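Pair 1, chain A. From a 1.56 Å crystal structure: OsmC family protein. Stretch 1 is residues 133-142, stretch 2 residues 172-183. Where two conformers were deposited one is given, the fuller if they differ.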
# COMPACT_ATOMS: atom_id res chain seq x y z
N ALA A 133 0.01 7.85 3.74
CA ALA A 133 -0.03 8.15 2.29
C ALA A 133 0.06 9.66 2.00
O ALA A 133 -0.59 10.46 2.67
CB ALA A 133 -1.29 7.60 1.67
N PRO A 134 0.85 10.04 0.99
CA PRO A 134 0.86 11.44 0.56
C PRO A 134 -0.38 11.73 -0.27
O PRO A 134 -0.94 10.81 -0.85
CB PRO A 134 2.14 11.54 -0.25
CG PRO A 134 2.34 10.19 -0.82
CD PRO A 134 1.82 9.22 0.25
N CYS A 135 -0.81 12.98 -0.31
CA CYS A 135 -2.08 13.31 -0.94
C CYS A 135 -1.93 13.88 -2.34
O CYS A 135 -2.89 13.87 -3.11
CB CYS A 135 -2.85 14.31 -0.08
SG CYS A 135 -2.11 15.95 -0.02
N ASP A 136 -0.74 14.38 -2.66
CA ASP A 136 -0.56 15.08 -3.93
C ASP A 136 0.89 15.06 -4.42
O ASP A 136 1.80 14.68 -3.69
CB ASP A 136 -1.07 16.53 -3.80
CG ASP A 136 -0.36 17.34 -2.74
OD1 ASP A 136 0.81 17.04 -2.39
OD2 ASP A 136 -0.97 18.32 -2.26
N PRO A 137 1.11 15.45 -5.69
CA PRO A 137 2.48 15.42 -6.21
C PRO A 137 3.48 16.30 -5.46
O PRO A 137 4.64 15.94 -5.37
CB PRO A 137 2.30 15.91 -7.66
CG PRO A 137 0.95 15.38 -8.02
CD PRO A 137 0.12 15.58 -6.78
N ALA A 138 3.06 17.44 -4.91
CA ALA A 138 4.02 18.26 -4.20
C ALA A 138 4.63 17.49 -3.03
O ALA A 138 5.83 17.56 -2.77
CB ALA A 138 3.36 19.56 -3.73
N HIS A 139 3.81 16.72 -2.33
CA HIS A 139 4.30 16.00 -1.16
C HIS A 139 5.07 14.74 -1.58
O HIS A 139 5.97 14.30 -0.86
CB HIS A 139 3.14 15.69 -0.22
CG HIS A 139 2.68 16.89 0.56
ND1 HIS A 139 1.66 17.71 0.13
CD2 HIS A 139 3.13 17.42 1.72
CE1 HIS A 139 1.50 18.69 1.00
NE2 HIS A 139 2.38 18.54 1.97
N VAL A 140 4.78 14.19 -2.75
CA VAL A 140 5.63 13.14 -3.30
C VAL A 140 6.99 13.72 -3.74
O VAL A 140 8.02 13.10 -3.48
CB VAL A 140 4.94 12.42 -4.48
CG1 VAL A 140 5.88 11.38 -5.11
CG2 VAL A 140 3.67 11.74 -3.99
N ARG A 141 6.99 14.87 -4.40
CA ARG A 141 8.25 15.49 -4.83
C ARG A 141 9.22 15.73 -3.68
O ARG A 141 10.44 15.66 -3.87
CB ARG A 141 7.99 16.81 -5.56
CG ARG A 141 7.51 16.60 -6.97
CD ARG A 141 7.59 17.87 -7.79
NE ARG A 141 6.67 18.90 -7.32
CZ ARG A 141 5.40 19.01 -7.70
NH1 ARG A 141 4.88 18.10 -8.55
NH2 ARG A 141 4.66 20.00 -7.24
N HIS A 142 8.68 16.00 -2.50
CA HIS A 142 9.51 16.17 -1.31
C HIS A 142 10.40 14.94 -1.06
O HIS A 142 11.49 15.06 -0.49
CB HIS A 142 8.61 16.43 -0.10
CG HIS A 142 9.36 16.72 1.15
ND1 HIS A 142 9.43 15.82 2.21
CD2 HIS A 142 10.08 17.80 1.53
CE1 HIS A 142 10.17 16.34 3.17
NE2 HIS A 142 10.57 17.54 2.79
N PHE A 172 5.89 6.69 -12.58
CA PHE A 172 5.00 6.66 -11.43
C PHE A 172 4.45 8.05 -11.10
O PHE A 172 3.24 8.23 -11.05
CB PHE A 172 5.71 6.08 -10.19
CG PHE A 172 4.90 6.16 -8.94
CD1 PHE A 172 3.79 5.34 -8.76
CD2 PHE A 172 5.22 7.07 -7.93
CE1 PHE A 172 3.03 5.42 -7.61
CE2 PHE A 172 4.46 7.14 -6.78
CZ PHE A 172 3.36 6.32 -6.62
N LEU A 173 5.32 9.04 -10.88
CA LEU A 173 4.83 10.35 -10.50
C LEU A 173 4.12 10.99 -11.66
O LEU A 173 3.10 11.64 -11.45
CB LEU A 173 5.94 11.26 -10.01
CG LEU A 173 5.47 12.65 -9.54
CD1 LEU A 173 4.23 12.63 -8.64
CD2 LEU A 173 6.58 13.34 -8.79
N GLU A 174 4.63 10.81 -12.88
CA GLU A 174 3.96 11.35 -14.05
C GLU A 174 2.52 10.87 -14.17
O GLU A 174 1.60 11.66 -14.42
CB GLU A 174 4.71 10.99 -15.33
CG GLU A 174 6.04 11.68 -15.43
CD GLU A 174 6.74 11.43 -16.75
OE1 GLU A 174 6.12 10.87 -17.68
OE2 GLU A 174 7.93 11.79 -16.85
N GLU A 175 2.32 9.56 -14.00
CA GLU A 175 1.01 8.98 -14.11
C GLU A 175 0.11 9.39 -12.96
O GLU A 175 -1.07 9.62 -13.14
CB GLU A 175 1.13 7.46 -14.19
CG GLU A 175 -0.17 6.72 -14.46
CD GLU A 175 0.05 5.25 -14.81
OE1 GLU A 175 1.22 4.80 -14.86
OE2 GLU A 175 -0.97 4.54 -15.04
N LEU A 176 0.67 9.47 -11.75
CA LEU A 176 -0.08 9.89 -10.58
C LEU A 176 -0.58 11.32 -10.73
O LEU A 176 -1.74 11.63 -10.45
CB LEU A 176 0.82 9.77 -9.35
CG LEU A 176 0.17 10.04 -8.00
CD1 LEU A 176 -0.84 8.95 -7.72
CD2 LEU A 176 1.23 10.10 -6.90
N GLU A 177 0.30 12.18 -11.23
CA GLU A 177 -0.04 13.57 -11.46
C GLU A 177 -1.11 13.68 -12.55
O GLU A 177 -2.06 14.46 -12.43
CB GLU A 177 1.25 14.31 -11.81
CG GLU A 177 1.10 15.74 -12.14
CD GLU A 177 2.45 16.44 -12.23
OE1 GLU A 177 3.33 16.19 -11.36
OE2 GLU A 177 2.64 17.24 -13.19
N ARG A 178 -1.02 12.84 -13.59
CA ARG A 178 -2.01 12.89 -14.67
C ARG A 178 -3.39 12.38 -14.21
O ARG A 178 -4.40 13.00 -14.54
CB ARG A 178 -1.53 12.09 -15.89
CG ARG A 178 -2.50 12.08 -17.09
CD ARG A 178 -2.93 13.50 -17.55
NE ARG A 178 -1.79 14.36 -17.87
CZ ARG A 178 -1.29 14.55 -19.09
NH1 ARG A 178 -1.80 13.94 -20.16
NH2 ARG A 178 -0.25 15.39 -19.24
N VAL A 179 -3.47 11.28 -13.44
CA VAL A 179 -4.79 10.76 -13.06
C VAL A 179 -5.44 11.62 -11.98
O VAL A 179 -6.68 11.70 -11.92
CB VAL A 179 -4.76 9.28 -12.54
CG1 VAL A 179 -4.20 8.37 -13.59
CG2 VAL A 179 -3.99 9.14 -11.24
N ASN A 180 -4.59 12.28 -11.19
CA ASN A 180 -4.96 13.14 -10.05
C ASN A 180 -5.52 12.31 -8.88
O ASN A 180 -6.64 11.76 -8.92
CB ASN A 180 -5.93 14.25 -10.43
CG ASN A 180 -6.16 15.23 -9.28
OD1 ASN A 180 -7.19 15.19 -8.61
ND2 ASN A 180 -5.18 16.10 -9.04
N LEU A 181 -4.71 12.20 -7.85
CA LEU A 181 -5.06 11.35 -6.73
C LEU A 181 -6.36 11.80 -6.04
O LEU A 181 -7.21 10.96 -5.72
CB LEU A 181 -3.89 11.29 -5.77
CG LEU A 181 -4.05 10.32 -4.62
CD1 LEU A 181 -4.35 8.91 -5.12
CD2 LEU A 181 -2.77 10.35 -3.83
N GLU A 182 -6.54 13.10 -5.85
CA GLU A 182 -7.76 13.57 -5.20
C GLU A 182 -9.02 13.22 -6.01
O GLU A 182 -10.02 12.80 -5.43
CB GLU A 182 -7.64 15.06 -4.90
CG GLU A 182 -6.86 15.28 -3.60
CD GLU A 182 -6.35 16.71 -3.41
OE1 GLU A 182 -7.14 17.55 -2.94
OE2 GLU A 182 -5.17 16.99 -3.72
N ASP A 183 -8.96 13.31 -7.35
CA ASP A 183 -10.10 12.93 -8.19
C ASP A 183 -10.39 11.44 -8.04
O ASP A 183 -11.55 11.04 -7.95
CB ASP A 183 -9.85 13.22 -9.69
CG ASP A 183 -10.01 14.69 -10.05
OD1 ASP A 183 -10.52 15.47 -9.21
OD2 ASP A 183 -9.65 15.06 -11.22
O HOH W 1 -4.07 15.00 -5.63
O HOH W 2 -3.71 18.97 -2.59

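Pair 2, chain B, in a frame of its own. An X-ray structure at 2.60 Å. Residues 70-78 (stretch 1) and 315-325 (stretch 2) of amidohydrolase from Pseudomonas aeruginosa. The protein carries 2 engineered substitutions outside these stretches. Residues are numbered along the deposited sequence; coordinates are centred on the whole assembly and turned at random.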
# COMPACT_ATOMS: atom_id res chain seq x y z
N PRO B 70 24.93 5.60 -19.27
CA PRO B 70 23.83 6.04 -18.40
C PRO B 70 23.17 7.29 -18.94
O PRO B 70 23.78 8.02 -19.71
CB PRO B 70 24.53 6.31 -17.07
CG PRO B 70 25.78 5.48 -17.13
CD PRO B 70 26.21 5.67 -18.56
N VAL B 71 21.94 7.53 -18.52
CA VAL B 71 21.20 8.73 -18.93
C VAL B 71 20.54 9.38 -17.72
O VAL B 71 19.64 8.80 -17.12
CB VAL B 71 20.10 8.39 -19.96
CG1 VAL B 71 19.15 9.57 -20.12
CG2 VAL B 71 20.73 8.08 -21.30
N ARG B 72 21.00 10.58 -17.37
CA ARG B 72 20.43 11.30 -16.23
C ARG B 72 19.90 12.66 -16.68
O ARG B 72 18.94 13.19 -16.10
CB ARG B 72 21.50 11.50 -15.15
CG ARG B 72 21.99 10.20 -14.51
CD ARG B 72 23.02 10.46 -13.42
NE ARG B 72 23.43 9.24 -12.71
CZ ARG B 72 23.28 9.06 -11.40
NH1 ARG B 72 22.73 10.00 -10.66
NH2 ARG B 72 23.68 7.93 -10.84
N SER B 73 20.51 13.21 -17.72
CA SER B 73 20.12 14.50 -18.28
C SER B 73 19.90 14.32 -19.78
O SER B 73 20.35 13.33 -20.35
CB SER B 73 21.22 15.54 -18.06
OG SER B 73 22.31 15.33 -18.95
N THR B 74 19.21 15.26 -20.42
CA THR B 74 18.97 15.13 -21.85
C THR B 74 20.30 15.34 -22.56
O THR B 74 20.47 14.96 -23.73
CB THR B 74 17.96 16.17 -22.36
OG1 THR B 74 18.58 17.45 -22.42
CG2 THR B 74 16.75 16.23 -21.44
N ALA B 75 21.25 15.93 -21.85
CA ALA B 75 22.58 16.15 -22.40
C ALA B 75 23.24 14.79 -22.61
O ALA B 75 24.10 14.64 -23.48
CB ALA B 75 23.40 16.99 -21.45
N ASP B 76 22.85 13.80 -21.81
CA ASP B 76 23.41 12.46 -21.96
C ASP B 76 22.86 11.85 -23.26
O ASP B 76 23.50 10.99 -23.88
CB ASP B 76 23.03 11.57 -20.77
CG ASP B 76 23.67 12.03 -19.47
OD1 ASP B 76 24.91 12.21 -19.43
OD2 ASP B 76 22.94 12.21 -18.47
N ILE B 77 21.69 12.31 -23.67
CA ILE B 77 21.06 11.82 -24.88
C ILE B 77 21.81 12.33 -26.11
O ILE B 77 22.04 11.59 -27.06
CB ILE B 77 19.61 12.26 -24.95
CG1 ILE B 77 18.87 11.69 -23.74
CG2 ILE B 77 18.97 11.78 -26.24
CD1 ILE B 77 17.38 11.85 -23.78
N ARG B 78 22.21 13.59 -26.07
CA ARG B 78 22.96 14.20 -27.16
C ARG B 78 24.33 13.55 -27.22
O ARG B 78 24.87 13.32 -28.30
CB ARG B 78 23.09 15.72 -26.93
CG ARG B 78 24.25 16.38 -27.66
CD ARG B 78 24.11 17.91 -27.70
NE ARG B 78 23.79 18.50 -26.39
CZ ARG B 78 24.64 18.63 -25.38
NH1 ARG B 78 25.90 18.22 -25.50
NH2 ARG B 78 24.24 19.20 -24.25
N TRP B 315 10.06 13.25 -26.96
CA TRP B 315 10.42 12.70 -25.67
C TRP B 315 11.46 13.58 -25.01
O TRP B 315 11.40 13.84 -23.81
CB TRP B 315 10.99 11.29 -25.83
CG TRP B 315 10.04 10.22 -25.43
CD1 TRP B 315 9.68 9.13 -26.17
CD2 TRP B 315 9.33 10.11 -24.19
NE1 TRP B 315 8.79 8.35 -25.46
CE2 TRP B 315 8.56 8.93 -24.25
CE3 TRP B 315 9.27 10.90 -23.03
CZ2 TRP B 315 7.74 8.52 -23.19
CZ3 TRP B 315 8.45 10.50 -21.98
CH2 TRP B 315 7.70 9.31 -22.07
N VAL B 316 12.42 14.03 -25.81
CA VAL B 316 13.49 14.88 -25.29
C VAL B 316 12.96 16.19 -24.70
O VAL B 316 13.38 16.60 -23.62
CB VAL B 316 14.53 15.20 -26.39
CG1 VAL B 316 15.61 16.10 -25.83
CG2 VAL B 316 15.14 13.90 -26.91
N ARG B 317 12.03 16.83 -25.41
CA ARG B 317 11.45 18.09 -24.95
C ARG B 317 10.73 18.01 -23.60
O ARG B 317 10.85 18.92 -22.78
CB ARG B 317 10.49 18.64 -26.02
CG ARG B 317 9.74 19.88 -25.59
CD ARG B 317 9.19 20.64 -26.79
NE ARG B 317 10.27 21.13 -27.65
CZ ARG B 317 11.18 22.03 -27.27
NH1 ARG B 317 11.16 22.54 -26.05
NH2 ARG B 317 12.13 22.40 -28.13
N VAL B 318 9.99 16.93 -23.37
CA VAL B 318 9.28 16.78 -22.10
C VAL B 318 10.23 16.41 -20.96
O VAL B 318 10.07 16.88 -19.83
CB VAL B 318 8.17 15.72 -22.21
CG1 VAL B 318 8.78 14.33 -22.28
CG2 VAL B 318 7.24 15.84 -21.03
N LEU B 319 11.20 15.55 -21.25
CA LEU B 319 12.17 15.15 -20.24
C LEU B 319 12.99 16.36 -19.84
O LEU B 319 13.43 16.48 -18.70
CB LEU B 319 13.09 14.05 -20.77
CG LEU B 319 12.45 12.66 -20.83
CD1 LEU B 319 13.39 11.68 -21.49
CD2 LEU B 319 12.10 12.22 -19.42
N ARG B 320 13.20 17.27 -20.79
CA ARG B 320 13.97 18.48 -20.53
C ARG B 320 13.14 19.35 -19.60
O ARG B 320 13.66 19.94 -18.64
CB ARG B 320 14.24 19.22 -21.84
CG ARG B 320 15.09 20.47 -21.70
CD ARG B 320 15.21 21.20 -23.03
NE ARG B 320 15.92 20.41 -24.04
CZ ARG B 320 17.23 20.17 -24.01
NH1 ARG B 320 17.98 20.67 -23.03
NH2 ARG B 320 17.80 19.44 -24.96
N ASP B 321 11.84 19.40 -19.88
CA ASP B 321 10.92 20.18 -19.07
C ASP B 321 10.92 19.66 -17.63
O ASP B 321 11.21 20.40 -16.70
CB ASP B 321 9.50 20.07 -19.63
CG ASP B 321 8.55 21.10 -19.04
OD1 ASP B 321 8.75 21.53 -17.88
OD2 ASP B 321 7.58 21.48 -19.74
N VAL B 322 10.62 18.37 -17.48
CA VAL B 322 10.54 17.75 -16.16
C VAL B 322 11.83 17.70 -15.32
O VAL B 322 11.76 17.82 -14.11
CB VAL B 322 9.98 16.32 -16.26
CG1 VAL B 322 8.60 16.36 -16.91
CG2 VAL B 322 10.92 15.45 -17.05
N TRP B 323 12.99 17.54 -15.95
CA TRP B 323 14.23 17.50 -15.19
C TRP B 323 14.87 18.88 -15.03
O TRP B 323 15.86 19.01 -14.33
CB TRP B 323 15.27 16.59 -15.85
CG TRP B 323 14.86 15.18 -16.04
CD1 TRP B 323 13.92 14.49 -15.34
CD2 TRP B 323 15.43 14.25 -16.97
NE1 TRP B 323 13.86 13.19 -15.77
CE2 TRP B 323 14.77 13.01 -16.78
CE3 TRP B 323 16.42 14.34 -17.96
CZ2 TRP B 323 15.08 11.87 -17.53
CZ3 TRP B 323 16.73 13.20 -18.70
CH2 TRP B 323 16.06 11.99 -18.48
N GLY B 324 14.30 19.90 -15.68
CA GLY B 324 14.87 21.24 -15.62
C GLY B 324 16.25 21.15 -16.25
O GLY B 324 16.88 22.15 -16.60
N GLU B 325 16.70 19.91 -16.39
CA GLU B 325 17.99 19.55 -16.96
C GLU B 325 17.77 19.21 -18.43
O GLU B 325 17.20 20.09 -19.13
CB GLU B 325 18.53 18.32 -16.21
CG GLU B 325 19.85 17.82 -16.73
CD GLU B 325 20.98 18.06 -15.76
OE1 GLU B 325 21.27 17.16 -14.93
OE2 GLU B 325 21.58 19.16 -15.84
OXT GLU B 325 18.15 18.09 -18.86
O HOH W 3 20.48 18.17 -25.65

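A backbone arrangement fixes where side chains start, but not which chemistry must fill the space between them. Pair 1, from an OsmC family protein, and pair 2, from a Pseudomonas aeruginosa amidohydrolase, illustrate the point. In each, a loop leads into a helix that runs roughly antiparallel to the helix of stretch 2, at 163° in pair 1 and 146° in pair 2, with axes approaching to 10.8 and 10.6 Å. Fourteen central residues superpose with an RMSD of 0.6 Å, and the buried surfaces are similar, 457 and 414 Å².

The first helix begins at matched N-caps, A:Asp136 and B:Ser73. In pair 1 the cap is strong: A:Asp136 OD1 accepts from A:His139 N at 3.0 Å and from A:His139 ND1 at 2.7 Å, so one oxygen ties down both backbone and ring. In pair 2 the capping bond from B:Ala75 N to B:Ser73 OG, 3.1 Å, is weak. Here the carboxylate comes instead from B:Asp76, the counterpart of A:His139, whose OD2 reaches back to accept from B:Arg72 N at 2.8 Å and B:Ser73 N at 2.7 Å. The acid has changed places, and now secures the loop before the helix.

One position later, A:Pro137 and B:Thr74 both point toward the second helix. The proline packs its CB 3.9 Å from A:Leu173 CD1, while the threonine fits as a knob among B:Val316, B:Leu319, B:Arg320 and B:Trp323. A turn further on, A:Val140 CG1 lies 4.1 Å from A:Leu173 CD1; the matched B:Ile77 CD1 approaches B:Val316 CG2 at 4.4 Å, a longer side chain facing a shorter one.

At the flank, A:Glu177 OE1 forms a long salt bridge with A:Arg141 NH1, 3.7 Å. The equivalent residues in pair 2, B:Arg320 and B:Arg78, are both basic and cannot pair in this way; a water instead accepts from B:Arg320 NH2 at 3.0 Å and, weakly, from B:Arg78 NE at 3.4 Å.

The greatest divergence comes where the second helix ends. A:Asn180 has positive phi and caps a new helix, in which A:Leu181 CD2 packs 3.5 Å from A:Pro134 O; two waters join A:Glu182 OE2 to A:Cys135 O and A:Asp136 OD2. Its match, B:Trp323, instead extends its own ring to the loop, with B:Arg72 O over one face, 3.3 Å from CE3. The loop is thus covered by A:Leu181, A:Glu182 and their waters in pair 1, and in pair 2 by the B:Trp323 ring together with the C-terminal B:Glu325, whose OXT accepts a weak hydrogen bond from B:Thr74 N at 3.4 Å.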